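Local coordinates for tumor necrosis factor receptor superfamily member 11B (Mus musculus, PDB 4E4D), which acts as a secreted decoy receptor that captures the cytokine RANKL through its cysteine-rich domains and so restrains osteoclast formation, at residues Leu8-Glu13 / Lys30-Val35; His47-Ser52 / Glu58-Ser63; Ser71-Cys76 / Asn81-Cys86; Glu88-Glu93 / Cys97-Ser102. All coordinates share one frame; numbering follows the deposited sequence.

Interaction 1: Leu8-Glu13 / Lys30-Val35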
loop_
_atom_site.group_PDB
_atom_site.type_symbol
_atom_site.label_atom_id
_atom_site.label_comp_id
_atom_site.label_asym_id
_atom_site.label_seq_id
_atom_site.Cartn_x
_atom_site.Cartn_y
_atom_site.Cartn_z
ATOM N N LEU B 8 -24.519 10.193 -34.277
ATOM C CA LEU B 8 -24.455 8.868 -33.673
ATOM C C LEU B 8 -25.584 8.730 -32.662
ATOM O O LEU B 8 -25.985 9.711 -32.037
ATOM C CB LEU B 8 -23.106 8.646 -32.991
ATOM C CG LEU B 8 -22.193 7.629 -33.682
ATOM C CD1 LEU B 8 -21.421 8.274 -34.825
ATOM C CD2 LEU B 8 -21.248 6.987 -32.679
ATOM N N HIS B 9 -26.096 7.513 -32.503
ATOM C CA HIS B 9 -27.300 7.299 -31.707
ATOM C C HIS B 9 -27.183 6.189 -30.663
ATOM O O HIS B 9 -26.593 5.138 -30.911
ATOM C CB HIS B 9 -28.475 6.991 -32.635
ATOM C CG HIS B 9 -28.957 8.175 -33.415
ATOM N ND1 HIS B 9 -29.362 8.088 -34.729
ATOM C CD2 HIS B 9 -29.109 9.473 -33.060
ATOM C CE1 HIS B 9 -29.737 9.282 -35.153
ATOM N NE2 HIS B 9 -29.595 10.139 -34.158
ATOM N N TYR B 10 -27.767 6.445 -29.495
ATOM C CA TYR B 10 -27.946 5.434 -28.456
ATOM C C TYR B 10 -29.425 5.472 -28.075
ATOM O O TYR B 10 -30.232 6.004 -28.834
ATOM C CB TYR B 10 -27.052 5.718 -27.247
ATOM C CG TYR B 10 -27.499 6.894 -26.409
ATOM C CD1 TYR B 10 -27.363 8.194 -26.875
ATOM C CD2 TYR B 10 -28.051 6.704 -25.148
ATOM C CE1 TYR B 10 -27.771 9.271 -26.114
ATOM C CE2 TYR B 10 -28.459 7.776 -24.378
ATOM C CZ TYR B 10 -28.317 9.056 -24.867
ATOM O OH TYR B 10 -28.723 10.128 -24.108
ATOM N N ASP B 11 -29.796 4.926 -26.920
ATOM C CA ASP B 11 -31.209 4.918 -26.535
ATOM C C ASP B 11 -31.485 4.676 -25.047
ATOM O O ASP B 11 -31.159 3.615 -24.516
ATOM C CB ASP B 11 -31.964 3.872 -27.359
ATOM C CG ASP B 11 -31.259 2.529 -27.388
ATOM O OD1 ASP B 11 -30.325 2.325 -26.585
ATOM O OD2 ASP B 11 -31.643 1.673 -28.213
ATOM N N PRO B 12 -32.090 5.668 -24.371
ATOM C CA PRO B 12 -32.636 5.496 -23.021
ATOM C C PRO B 12 -34.129 5.169 -23.062
ATOM O O PRO B 12 -34.662 4.920 -24.144
ATOM C CB PRO B 12 -32.408 6.867 -22.389
ATOM C CG PRO B 12 -32.555 7.814 -23.528
ATOM C CD PRO B 12 -32.062 7.089 -24.763
ATOM N N GLU B 13 -34.794 5.172 -21.909
ATOM C CA GLU B 13 -36.229 4.891 -21.855
ATOM C C GLU B 13 -36.877 5.385 -20.564
ATOM O O GLU B 13 -36.247 5.409 -19.506
ATOM C CB GLU B 13 -36.483 3.387 -21.997
ATOM C CG GLU B 13 -37.946 2.991 -21.819
ATOM C CD GLU B 13 -38.133 1.499 -21.624
ATOM O OE1 GLU B 13 -37.321 0.720 -22.165
ATOM O OE2 GLU B 13 -39.090 1.105 -20.922
ATOM N N LYS B 30 -26.002 16.666 -20.391
ATOM C CA LYS B 30 -26.627 17.230 -19.199
ATOM C C LYS B 30 -28.059 16.728 -19.013
ATOM O O LYS B 30 -28.532 16.595 -17.885
ATOM C CB LYS B 30 -26.606 18.758 -19.245
ATOM C CG LYS B 30 -26.886 19.394 -17.894
ATOM C CD LYS B 30 -26.681 20.898 -17.916
ATOM C CE LYS B 30 -26.658 21.469 -16.504
ATOM N NZ LYS B 30 -27.883 21.130 -15.727
ATOM N N GLN B 31 -28.748 16.459 -20.119
ATOM C CA GLN B 31 -30.101 15.913 -20.067
ATOM C C GLN B 31 -30.391 15.027 -21.274
ATOM O O GLN B 31 -30.168 15.424 -22.418
ATOM C CB GLN B 31 -31.136 17.037 -19.985
ATOM C CG GLN B 31 -31.134 17.774 -18.659
ATOM C CD GLN B 31 -32.296 18.738 -18.518
ATOM O OE1 GLN B 31 -32.910 19.143 -19.506
ATOM N NE2 GLN B 31 -32.606 19.108 -17.281
ATOM N N HIS B 32 -30.895 13.826 -21.007
ATOM C CA HIS B 32 -31.213 12.868 -22.057
ATOM C C HIS B 32 -32.256 13.426 -23.011
ATOM O O HIS B 32 -32.971 14.373 -22.684
ATOM C CB HIS B 32 -31.744 11.574 -21.448
ATOM C CG HIS B 32 -30.716 10.799 -20.686
ATOM N ND1 HIS B 32 -30.044 9.726 -21.226
ATOM C CD2 HIS B 32 -30.245 10.944 -19.425
ATOM C CE1 HIS B 32 -29.202 9.239 -20.332
ATOM N NE2 HIS B 32 -29.304 9.961 -19.229
ATOM N N CYS B 33 -32.348 12.824 -24.189
ATOM C CA CYS B 33 -33.344 13.228 -25.164
ATOM C C CYS B 33 -34.728 12.786 -24.716
ATOM O O CYS B 33 -34.933 11.627 -24.354
ATOM C CB CYS B 33 -33.035 12.613 -26.524
ATOM S SG CYS B 33 -33.022 10.806 -26.518
ATOM N N THR B 34 -35.674 13.716 -24.740
ATOM C CA THR B 34 -37.062 13.390 -24.455
ATOM C C THR B 34 -37.820 13.309 -25.771
ATOM O O THR B 34 -37.321 13.739 -26.810
ATOM C CB THR B 34 -37.721 14.444 -23.546
ATOM O OG1 THR B 34 -37.797 15.699 -24.233
ATOM C CG2 THR B 34 -36.922 14.616 -22.264
ATOM N N VAL B 35 -39.023 12.748 -25.727
ATOM C CA VAL B 35 -39.858 12.659 -26.917
ATOM C C VAL B 35 -40.001 14.034 -27.565
ATOM O O VAL B 35 -40.249 14.144 -28.766
ATOM C CB VAL B 35 -41.256 12.110 -26.579
ATOM C CG1 VAL B 35 -41.978 13.046 -25.621
ATOM C CG2 VAL B 35 -42.071 11.900 -27.849
#
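Tyr10, Pro12, His32 and Cys33 form a small, partly buried side-chain contact inside the first TNFR cysteine-rich repeat. It joins the chain around strand 9-10 to the turn that follows strand 27-31. The two strands belong to different two-stranded sheets, so side chains make the contact and no sheet pairing crosses it. ND1 of His32 donates a weak hydrogen bond to OH of Tyr10 at 3.2 Å, bent to 122° at the hydrogen. ND1 lies at the edge of the phenol ring, near its plane, and the two side chains cross at about a right angle. In His32, CG stands anti to the carbonyl carbon (chi1 -68°), which sets ND1 beside Tyr10 OH and Pro12. Pro12 slides past the imidazole in the opposite direction, with its CB 3.9 Å from ND1 of His32. On the same proline, CD rests 4.2 Å from SG of Cys33. That sulfur is bonded to Cys20, on the strand paired with 9-10, so the covalent link to 8-13 is indirect. One weak, bent N-H...O bond, with Pro12 against the ring and the sulfur, suggests a contact that orients the imidazole only loosely.

Interaction 2: His47-Ser52 / Glu58-Ser63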
loop_
_atom_site.group_PDB
_atom_site.type_symbol
_atom_site.label_atom_id
_atom_site.label_comp_id
_atom_site.label_asym_id
_atom_site.label_seq_id
_atom_site.Cartn_x
_atom_site.Cartn_y
_atom_site.Cartn_z
ATOM N N HIS B 47 -10.675 23.337 -17.877
ATOM C CA HIS B 47 -9.784 22.288 -17.387
ATOM C C HIS B 47 -10.400 20.895 -17.514
ATOM O O HIS B 47 -10.194 20.035 -16.659
ATOM C CB HIS B 47 -9.384 22.558 -15.934
ATOM C CG HIS B 47 -8.761 23.901 -15.721
ATOM N ND1 HIS B 47 -9.340 24.876 -14.938
ATOM C CD2 HIS B 47 -7.613 24.436 -16.202
ATOM C CE1 HIS B 47 -8.571 25.951 -14.938
ATOM N NE2 HIS B 47 -7.518 25.711 -15.699
ATOM N N SER B 48 -11.149 20.677 -18.590
ATOM C CA SER B 48 -11.727 19.369 -18.876
ATOM C C SER B 48 -11.928 19.230 -20.380
ATOM O O SER B 48 -11.784 20.204 -21.119
ATOM C CB SER B 48 -13.055 19.186 -18.137
ATOM O OG SER B 48 -14.001 20.168 -18.520
ATOM N N TYR B 49 -12.258 18.027 -20.837
ATOM C CA TYR B 49 -12.370 17.781 -22.269
ATOM C C TYR B 49 -13.141 16.508 -22.596
ATOM O O TYR B 49 -13.472 15.715 -21.716
ATOM C CB TYR B 49 -10.973 17.682 -22.886
ATOM C CG TYR B 49 -10.287 16.365 -22.603
ATOM C CD1 TYR B 49 -9.538 16.184 -21.449
ATOM C CD2 TYR B 49 -10.397 15.299 -23.486
ATOM C CE1 TYR B 49 -8.915 14.982 -21.184
ATOM C CE2 TYR B 49 -9.778 14.093 -23.229
ATOM C CZ TYR B 49 -9.038 13.941 -22.077
ATOM O OH TYR B 49 -8.413 12.744 -21.814
ATOM N N THR B 50 -13.418 16.331 -23.884
ATOM C CA THR B 50 -14.022 15.113 -24.409
ATOM C C THR B 50 -13.545 14.950 -25.849
ATOM O O THR B 50 -13.557 15.909 -26.620
ATOM C CB THR B 50 -15.562 15.175 -24.361
ATOM O OG1 THR B 50 -16.012 15.018 -23.010
ATOM C CG2 THR B 50 -16.170 14.078 -25.211
ATOM N N ASP B 51 -13.120 13.744 -26.211
ATOM C CA ASP B 51 -12.467 13.525 -27.499
ATOM C C ASP B 51 -13.168 12.484 -28.371
ATOM O O ASP B 51 -12.540 11.868 -29.232
ATOM C CB ASP B 51 -11.013 13.104 -27.276
ATOM C CG ASP B 51 -10.891 11.882 -26.386
ATOM O OD1 ASP B 51 -11.872 11.115 -26.290
ATOM O OD2 ASP B 51 -9.814 11.689 -25.782
ATOM N N SER B 52 -14.464 12.291 -28.152
ATOM C CA SER B 52 -15.236 11.344 -28.950
ATOM C C SER B 52 -16.724 11.463 -28.651
ATOM O O SER B 52 -17.122 12.134 -27.700
ATOM C CB SER B 52 -14.772 9.913 -28.674
ATOM O OG SER B 52 -15.010 9.552 -27.325
ATOM N N GLU B 58 -20.368 13.709 -17.641
ATOM C CA GLU B 58 -19.281 14.502 -17.083
ATOM C C GLU B 58 -18.055 14.450 -17.990
ATOM O O GLU B 58 -17.742 13.408 -18.565
ATOM C CB GLU B 58 -18.931 13.998 -15.683
ATOM C CG GLU B 58 -18.117 14.979 -14.859
ATOM C CD GLU B 58 -18.205 14.705 -13.371
ATOM O OE1 GLU B 58 -17.605 15.472 -12.589
ATOM O OE2 GLU B 58 -18.877 13.725 -12.982
ATOM N N CYS B 59 -17.368 15.581 -18.121
ATOM C CA CYS B 59 -16.171 15.661 -18.951
ATOM C C CYS B 59 -14.965 15.037 -18.254
ATOM O O CYS B 59 -14.957 14.864 -17.035
ATOM C CB CYS B 59 -15.862 17.116 -19.313
ATOM S SG CYS B 59 -16.927 17.816 -20.596
ATOM N N VAL B 60 -13.946 14.705 -19.039
ATOM C CA VAL B 60 -12.729 14.100 -18.513
ATOM C C VAL B 60 -11.733 15.176 -18.101
ATOM O O VAL B 60 -11.448 16.098 -18.865
ATOM C CB VAL B 60 -12.069 13.177 -19.554
ATOM C CG1 VAL B 60 -10.853 12.487 -18.960
ATOM C CG2 VAL B 60 -13.072 12.150 -20.063
ATOM N N TYR B 61 -11.203 15.049 -16.891
ATOM C CA TYR B 61 -10.275 16.033 -16.347
ATOM C C TYR B 61 -8.941 16.010 -17.085
ATOM O O TYR B 61 -8.410 14.943 -17.394
ATOM C CB TYR B 61 -10.050 15.763 -14.860
ATOM C CG TYR B 61 -9.257 16.831 -14.144
ATOM C CD1 TYR B 61 -9.682 18.151 -14.137
ATOM C CD2 TYR B 61 -8.095 16.515 -13.454
ATOM C CE1 TYR B 61 -8.966 19.128 -13.477
ATOM C CE2 TYR B 61 -7.373 17.486 -12.789
ATOM C CZ TYR B 61 -7.813 18.789 -12.804
ATOM O OH TYR B 61 -7.097 19.759 -12.143
ATOM N N CYS B 62 -8.405 17.192 -17.369
ATOM C CA CYS B 62 -7.104 17.302 -18.012
ATOM C C CYS B 62 -6.002 16.972 -17.018
ATOM O O CYS B 62 -5.824 17.663 -16.015
ATOM C CB CYS B 62 -6.901 18.705 -18.584
ATOM S SG CYS B 62 -7.978 19.072 -19.988
ATOM N N SER B 63 -5.267 15.903 -17.305
ATOM C CA SER B 63 -4.239 15.416 -16.402
ATOM C C SER B 63 -3.368 14.394 -17.123
ATOM O O SER B 63 -3.786 13.822 -18.128
ATOM C CB SER B 63 -4.889 14.780 -15.172
ATOM O OG SER B 63 -5.790 13.758 -15.552
#
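Over one face of the Tyr49 ring sits Val60, its CB 4.2 Å from the ring centroid and 20° off the normal, a CH-pi contact. At the edge, in plane, is OD2 of Asp51. SG of Cys62 approaches the same ring obliquely, 3.6 Å from CD1 of Tyr49, as a sulfur-aromatic contact. O of His47 approaches the Tyr61 ring obliquely, near CD1. The setting is a short beta hairpin of the second TNFR cysteine-rich repeat, strand 48-49 antiparallel to strand 60-61. Tyr49 and Val60 are its hydrogen-bonded pair, with N to O bonds of 2.9 Å in both directions. Tyr49 CG lies between its backbone N and carbonyl carbon (chi1 76°), which lays the ring flat under Val60. An alanine in place of Tyr49 would remove the ring and is likely to leave Val60 and the Cys62 sulfur without their aromatic neighbour. One other protein chain packs on both Tyr49 and Val60; a second touches His47 and Tyr61. Cys59 and Cys62 are disulfide-bonded to Cys44 and Cys76, respectively. On the opposite side of the sheet, OG of Ser48 lies 3.7 Å from CB of Cys59, while its hydrogen bond goes to the Pro45 carbonyl.

Interaction 3: Ser71-Cys76 / Asn81-Cys86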
loop_
_atom_site.group_PDB
_atom_site.type_symbol
_atom_site.label_atom_id
_atom_site.label_comp_id
_atom_site.label_asym_id
_atom_site.label_seq_id
_atom_site.Cartn_x
_atom_site.Cartn_y
_atom_site.Cartn_z
ATOM N N SER B 71 7.929 19.383 -21.495
ATOM C CA SER B 71 7.327 20.590 -22.038
ATOM C C SER B 71 5.893 20.288 -22.447
ATOM O O SER B 71 5.528 19.130 -22.647
ATOM C CB SER B 71 8.114 21.078 -23.252
ATOM O OG SER B 71 7.995 20.168 -24.330
ATOM N N VAL B 72 5.082 21.331 -22.568
ATOM C CA VAL B 72 3.715 21.175 -23.046
ATOM C C VAL B 72 3.691 21.256 -24.568
ATOM O O VAL B 72 3.779 22.342 -25.139
ATOM C CB VAL B 72 2.787 22.261 -22.470
ATOM C CG1 VAL B 72 1.375 22.105 -23.021
ATOM C CG2 VAL B 72 2.779 22.204 -20.950
ATOM N N LYS B 73 3.583 20.104 -25.221
ATOM C CA LYS B 73 3.488 20.065 -26.675
ATOM C C LYS B 73 2.153 20.653 -27.114
ATOM O O LYS B 73 2.103 21.580 -27.920
ATOM C CB LYS B 73 3.618 18.629 -27.190
ATOM C CG LYS B 73 3.502 18.509 -28.705
ATOM C CD LYS B 73 3.468 17.058 -29.162
ATOM C CE LYS B 73 4.786 16.351 -28.891
ATOM N NZ LYS B 73 4.775 14.944 -29.378
ATOM N N GLN B 74 1.072 20.103 -26.571
ATOM C CA GLN B 74 -0.270 20.584 -26.868
ATOM C C GLN B 74 -0.998 20.904 -25.570
ATOM O O GLN B 74 -1.189 20.030 -24.722
ATOM C CB GLN B 74 -1.048 19.532 -27.662
ATOM C CG GLN B 74 -2.472 19.934 -28.022
ATOM C CD GLN B 74 -2.527 21.052 -29.046
ATOM O OE1 GLN B 74 -1.672 21.938 -29.065
ATOM N NE2 GLN B 74 -3.533 21.008 -29.915
ATOM N N GLU B 75 -1.398 22.162 -25.415
ATOM C CA GLU B 75 -2.113 22.589 -24.220
ATOM C C GLU B 75 -3.472 21.911 -24.142
ATOM O O GLU B 75 -3.917 21.273 -25.096
ATOM C CB GLU B 75 -2.287 24.108 -24.211
ATOM C CG GLU B 75 -0.993 24.873 -23.974
ATOM C CD GLU B 75 -1.170 26.375 -24.086
ATOM O OE1 GLU B 75 -2.274 26.821 -24.469
ATOM O OE2 GLU B 75 -0.204 27.112 -23.794
ATOM N N CYS B 76 -4.128 22.056 -22.997
ATOM C CA CYS B 76 -5.427 21.439 -22.773
ATOM C C CYS B 76 -6.526 22.160 -23.548
ATOM O O CYS B 76 -6.607 23.388 -23.534
ATOM C CB CYS B 76 -5.758 21.440 -21.281
ATOM S SG CYS B 76 -7.394 20.789 -20.895
ATOM N N ASN B 81 -6.832 16.267 -24.574
ATOM C CA ASN B 81 -6.121 16.362 -23.306
ATOM C C ASN B 81 -4.776 17.058 -23.465
ATOM O O ASN B 81 -4.263 17.195 -24.575
ATOM C CB ASN B 81 -5.890 14.963 -22.735
ATOM C CG ASN B 81 -5.307 14.990 -21.335
ATOM O OD1 ASN B 81 -5.421 15.986 -20.619
ATOM N ND2 ASN B 81 -4.677 13.890 -20.937
ATOM N N ARG B 82 -4.212 17.497 -22.346
ATOM C CA ARG B 82 -2.861 18.033 -22.327
ATOM C C ARG B 82 -1.891 16.970 -22.829
ATOM O O ARG B 82 -2.054 15.786 -22.535
ATOM C CB ARG B 82 -2.484 18.456 -20.905
ATOM C CG ARG B 82 -1.055 18.939 -20.755
ATOM C CD ARG B 82 -0.728 19.287 -19.310
ATOM N NE ARG B 82 -1.648 20.281 -18.756
ATOM C CZ ARG B 82 -2.682 20.010 -17.960
ATOM N NH1 ARG B 82 -2.958 18.765 -17.590
ATOM N NH2 ARG B 82 -3.447 20.999 -17.522
ATOM N N VAL B 83 -0.889 17.392 -23.593
ATOM C CA VAL B 83 0.127 16.475 -24.098
ATOM C C VAL B 83 1.518 16.944 -23.688
ATOM O O VAL B 83 1.983 17.999 -24.124
ATOM C CB VAL B 83 0.070 16.357 -25.631
ATOM C CG1 VAL B 83 1.169 15.429 -26.134
ATOM C CG2 VAL B 83 -1.295 15.860 -26.074
ATOM N N CYS B 84 2.179 16.152 -22.850
ATOM C CA CYS B 84 3.508 16.493 -22.359
ATOM C C CYS B 84 4.580 15.664 -23.059
ATOM O O CYS B 84 4.364 14.495 -23.376
ATOM C CB CYS B 84 3.582 16.276 -20.847
ATOM S SG CYS B 84 2.347 17.209 -19.910
ATOM N N GLU B 85 5.734 16.281 -23.298
ATOM C CA GLU B 85 6.843 15.618 -23.974
ATOM C C GLU B 85 8.147 15.891 -23.232
ATOM O O GLU B 85 8.361 16.992 -22.728
ATOM C CB GLU B 85 6.951 16.113 -25.417
ATOM C CG GLU B 85 8.028 15.420 -26.237
ATOM C CD GLU B 85 8.170 16.013 -27.628
ATOM O OE1 GLU B 85 7.461 16.994 -27.933
ATOM O OE2 GLU B 85 8.992 15.498 -28.417
ATOM N N CYS B 86 9.017 14.888 -23.169
ATOM C CA CYS B 86 10.291 15.025 -22.468
ATOM C C CYS B 86 11.316 15.780 -23.305
ATOM O O CYS B 86 11.201 15.862 -24.527
ATOM C CB CYS B 86 10.847 13.650 -22.095
ATOM S SG CYS B 86 10.016 12.860 -20.693
HETATM O O HOH W 1 -2.757 22.474 -20.582
#
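Lys73 leans over Val83 to meet Glu85 at the surface. Its CG is anti to the backbone N (chi1 179°) and the chain bends at chi3 (-66°), which brings its end alongside the carboxylate. Glu85 stays extended to meet it. The salt bridge is long, 3.7 Å from NZ of Lys73 to OE1 of Glu85. CG1 of Val83 lies 4.1 Å from CD of Lys73. CB of Val83 packs against CB of Gln74, whose chain then bends away at chi2. The strands 70-74 and 83-86 form an antiparallel hairpin of the second TNFR cysteine-rich repeat, its last residues running on to Cys86, the first of the third. It holds a classic beta bulge, where Lys73 and Gln74 both face Val83. The carbonyl of Val83 takes two bonds there, 2.9 Å from N of Lys73 and a weak one from N of Gln74. Ser71 and Glu85 form a hydrogen-bonded pair. A glutamine in place of Glu85 would remove the carboxylate charge and would probably leave the Lys73 ammonium without its ionic partner here. A water lies 2.8 Å from N of Cys76 and makes a weak bond to NE of Arg82. NH1 of Arg82 makes weak hydrogen bonds to the carbonyls of Cys62 and Pro64.

Interaction 4: Glu88-Glu93 / Cys97-Ser102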
loop_
_atom_site.group_PDB
_atom_site.type_symbol
_atom_site.label_atom_id
_atom_site.label_comp_id
_atom_site.label_asym_id
_atom_site.label_seq_id
_atom_site.Cartn_x
_atom_site.Cartn_y
_atom_site.Cartn_z
ATOM N N GLU B 88 15.010 16.786 -25.070
ATOM C CA GLU B 88 15.786 16.066 -26.065
ATOM C C GLU B 88 16.828 15.206 -25.362
ATOM O O GLU B 88 17.533 15.674 -24.467
ATOM C CB GLU B 88 16.459 17.044 -27.029
ATOM C CG GLU B 88 15.497 17.723 -28.002
ATOM C CD GLU B 88 14.358 18.452 -27.304
ATOM O OE1 GLU B 88 14.500 18.790 -26.109
ATOM O OE2 GLU B 88 13.315 18.686 -27.951
ATOM N N GLY B 89 16.909 13.941 -25.758
ATOM C CA GLY B 89 17.855 13.016 -25.164
ATOM C C GLY B 89 17.279 12.257 -23.984
ATOM O O GLY B 89 18.004 11.551 -23.283
ATOM N N ARG B 90 15.975 12.395 -23.763
ATOM C CA ARG B 90 15.313 11.721 -22.651
ATOM C C ARG B 90 14.024 11.040 -23.096
ATOM O O ARG B 90 13.501 11.320 -24.174
ATOM C CB ARG B 90 15.008 12.717 -21.532
ATOM C CG ARG B 90 16.238 13.354 -20.920
ATOM C CD ARG B 90 15.873 14.341 -19.826
ATOM N NE ARG B 90 17.061 14.910 -19.196
ATOM C CZ ARG B 90 17.748 14.331 -18.215
ATOM N NH1 ARG B 90 17.375 13.153 -17.732
ATOM N NH2 ARG B 90 18.818 14.932 -17.715
ATOM N N TYR B 91 13.522 10.141 -22.256
ATOM C CA TYR B 91 12.265 9.454 -22.521
ATOM C C TYR B 91 11.539 9.211 -21.205
ATOM O O TYR B 91 12.166 9.127 -20.149
ATOM C CB TYR B 91 12.522 8.124 -23.228
ATOM C CG TYR B 91 13.091 7.059 -22.321
ATOM C CD1 TYR B 91 14.414 7.108 -21.906
ATOM C CD2 TYR B 91 12.305 6.005 -21.877
ATOM C CE1 TYR B 91 14.937 6.138 -21.075
ATOM C CE2 TYR B 91 12.819 5.031 -21.048
ATOM C CZ TYR B 91 14.135 5.102 -20.649
ATOM O OH TYR B 91 14.653 4.133 -19.823
ATOM N N LEU B 92 10.216 9.095 -21.268
ATOM C CA LEU B 92 9.414 8.925 -20.064
ATOM C C LEU B 92 9.440 7.480 -19.570
ATOM O O LEU B 92 8.949 6.572 -20.242
ATOM C CB LEU B 92 7.972 9.365 -20.317
ATOM C CG LEU B 92 7.051 9.336 -19.093
ATOM C CD1 LEU B 92 7.574 10.259 -18.000
ATOM C CD2 LEU B 92 5.631 9.714 -19.481
ATOM N N GLU B 93 10.025 7.282 -18.393
ATOM C CA GLU B 93 10.068 5.973 -17.755
ATOM C C GLU B 93 9.373 6.048 -16.399
ATOM O O GLU B 93 9.923 6.587 -15.439
ATOM C CB GLU B 93 11.518 5.512 -17.582
ATOM C CG GLU B 93 11.672 4.153 -16.918
ATOM C CD GLU B 93 11.069 3.025 -17.733
ATOM O OE1 GLU B 93 10.956 1.900 -17.203
ATOM O OE2 GLU B 93 10.713 3.260 -18.907
ATOM N N CYS B 97 11.773 11.542 -16.636
ATOM C CA CYS B 97 12.395 11.575 -17.951
ATOM C C CYS B 97 13.864 11.192 -17.825
ATOM O O CYS B 97 14.720 12.040 -17.576
ATOM C CB CYS B 97 12.268 12.969 -18.564
ATOM S SG CYS B 97 10.564 13.498 -18.842
ATOM N N LEU B 98 14.148 9.903 -17.984
ATOM C CA LEU B 98 15.512 9.402 -17.881
ATOM C C LEU B 98 16.255 9.581 -19.199
ATOM O O LEU B 98 15.642 9.641 -20.265
ATOM C CB LEU B 98 15.504 7.923 -17.495
ATOM C CG LEU B 98 14.727 7.567 -16.227
ATOM C CD1 LEU B 98 14.867 6.087 -15.914
ATOM C CD2 LEU B 98 15.194 8.413 -15.053
ATOM N N LYS B 99 17.579 9.663 -19.118
ATOM C CA LYS B 99 18.412 9.770 -20.308
ATOM C C LYS B 99 18.399 8.451 -21.065
ATOM O O LYS B 99 18.192 7.390 -20.474
ATOM C CB LYS B 99 19.849 10.119 -19.924
ATOM C CG LYS B 99 20.005 11.416 -19.153
ATOM C CD LYS B 99 21.466 11.652 -18.798
ATOM C CE LYS B 99 21.656 12.899 -17.952
ATOM N NZ LYS B 99 23.092 13.108 -17.603
ATOM N N HIS B 100 18.623 8.515 -22.373
ATOM C CA HIS B 100 18.675 7.310 -23.190
ATOM C C HIS B 100 19.896 6.468 -22.829
ATOM O O HIS B 100 20.954 7.002 -22.497
ATOM C CB HIS B 100 18.710 7.667 -24.676
ATOM C CG HIS B 100 17.470 8.350 -25.162
ATOM N ND1 HIS B 100 17.451 9.674 -25.544
ATOM C CD2 HIS B 100 16.206 7.893 -25.325
ATOM C CE1 HIS B 100 16.229 10.003 -25.925
ATOM N NE2 HIS B 100 15.454 8.941 -25.800
ATOM N N ARG B 101 19.739 5.150 -22.897
ATOM C CA ARG B 101 20.811 4.222 -22.555
ATOM C C ARG B 101 22.089 4.567 -23.309
ATOM O O ARG B 101 22.041 5.083 -24.427
ATOM C CB ARG B 101 20.390 2.787 -22.879
ATOM C CG ARG B 101 21.410 1.732 -22.477
ATOM C CD ARG B 101 20.973 0.333 -22.890
ATOM N NE ARG B 101 19.704 -0.060 -22.276
ATOM C CZ ARG B 101 18.505 0.110 -22.828
ATOM N NH1 ARG B 101 18.376 0.671 -24.025
ATOM N NH2 ARG B 101 17.420 -0.287 -22.178
ATOM N N SER B 102 23.230 4.277 -22.691
ATOM C CA SER B 102 24.528 4.525 -23.311
ATOM C C SER B 102 25.268 3.214 -23.547
ATOM O O SER B 102 25.690 2.550 -22.601
ATOM C CB SER B 102 25.370 5.449 -22.429
ATOM O OG SER B 102 24.724 6.694 -22.235
#
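Arg90 lays its guanidinium beside Lys99, whose CG sits over one face of that flat group, 3.5 Å from NH1 of Arg90. The two chains run side by side and point the same way. Arg90 is extended from CG to NE, which carries NH1 back to the carbonyl of Cys97. That hydrogen bond is 2.9 Å from NH1 of Arg90 to O of Cys97. It lies in the carbonyl plane, though the oxygen is tilted 23° out of the guanidinium plane. The contact closes a hairpin of the third TNFR cysteine-rich repeat, with strand 90-93 antiparallel to strand 96-99. Tyr91 and Leu98 are its hydrogen-bonded pair, and the Tyr91 ring has CE1 4.0 Å from CB of Leu98. O of Lys99 lies at the edge of that ring, in plane. The Tyr91 and His100 rings are near parallel, 18° apart, but slid so far that they barely overlap. His100 sets one face over CA of Arg90, and its backbone N bonds to O of Gly89 at 3.2 Å. Across the hairpin, CD1 of Leu98 packs 3.8 Å from CB of Glu93. NH2 of Arg90 also makes a salt bridge to an acidic side chain of another protein chain. NH2 of Arg90 and NZ of Lys99 are 4.6 Å apart; the acidic partner of Arg90 on the other chain probably offsets their like charges.

The four contacts follow one another along an elongated receptor fragment without helices in its modelled part. Interaction 1 lies in the first cysteine-rich repeat and interaction 2 in the second. Interaction 3 is in the second too, reaching the first cysteine of the third, which holds interaction 4. Interactions 2, 3 and 4 are each a two-stranded hairpin; interaction 1 joins parts of two separate sheets. Centres of 1 and 2 are 21 Å apart, of 2 and 3 14 Å, and of 3 and 4 17 Å; 1 and 4 are 48 Å apart. Cys62-Cys76 joins interaction 2 to 3, and Cys86-Cys97 joins 3 to 4. These disulfides brace each repeat from within. Other protein chains touch interactions 2 and 4.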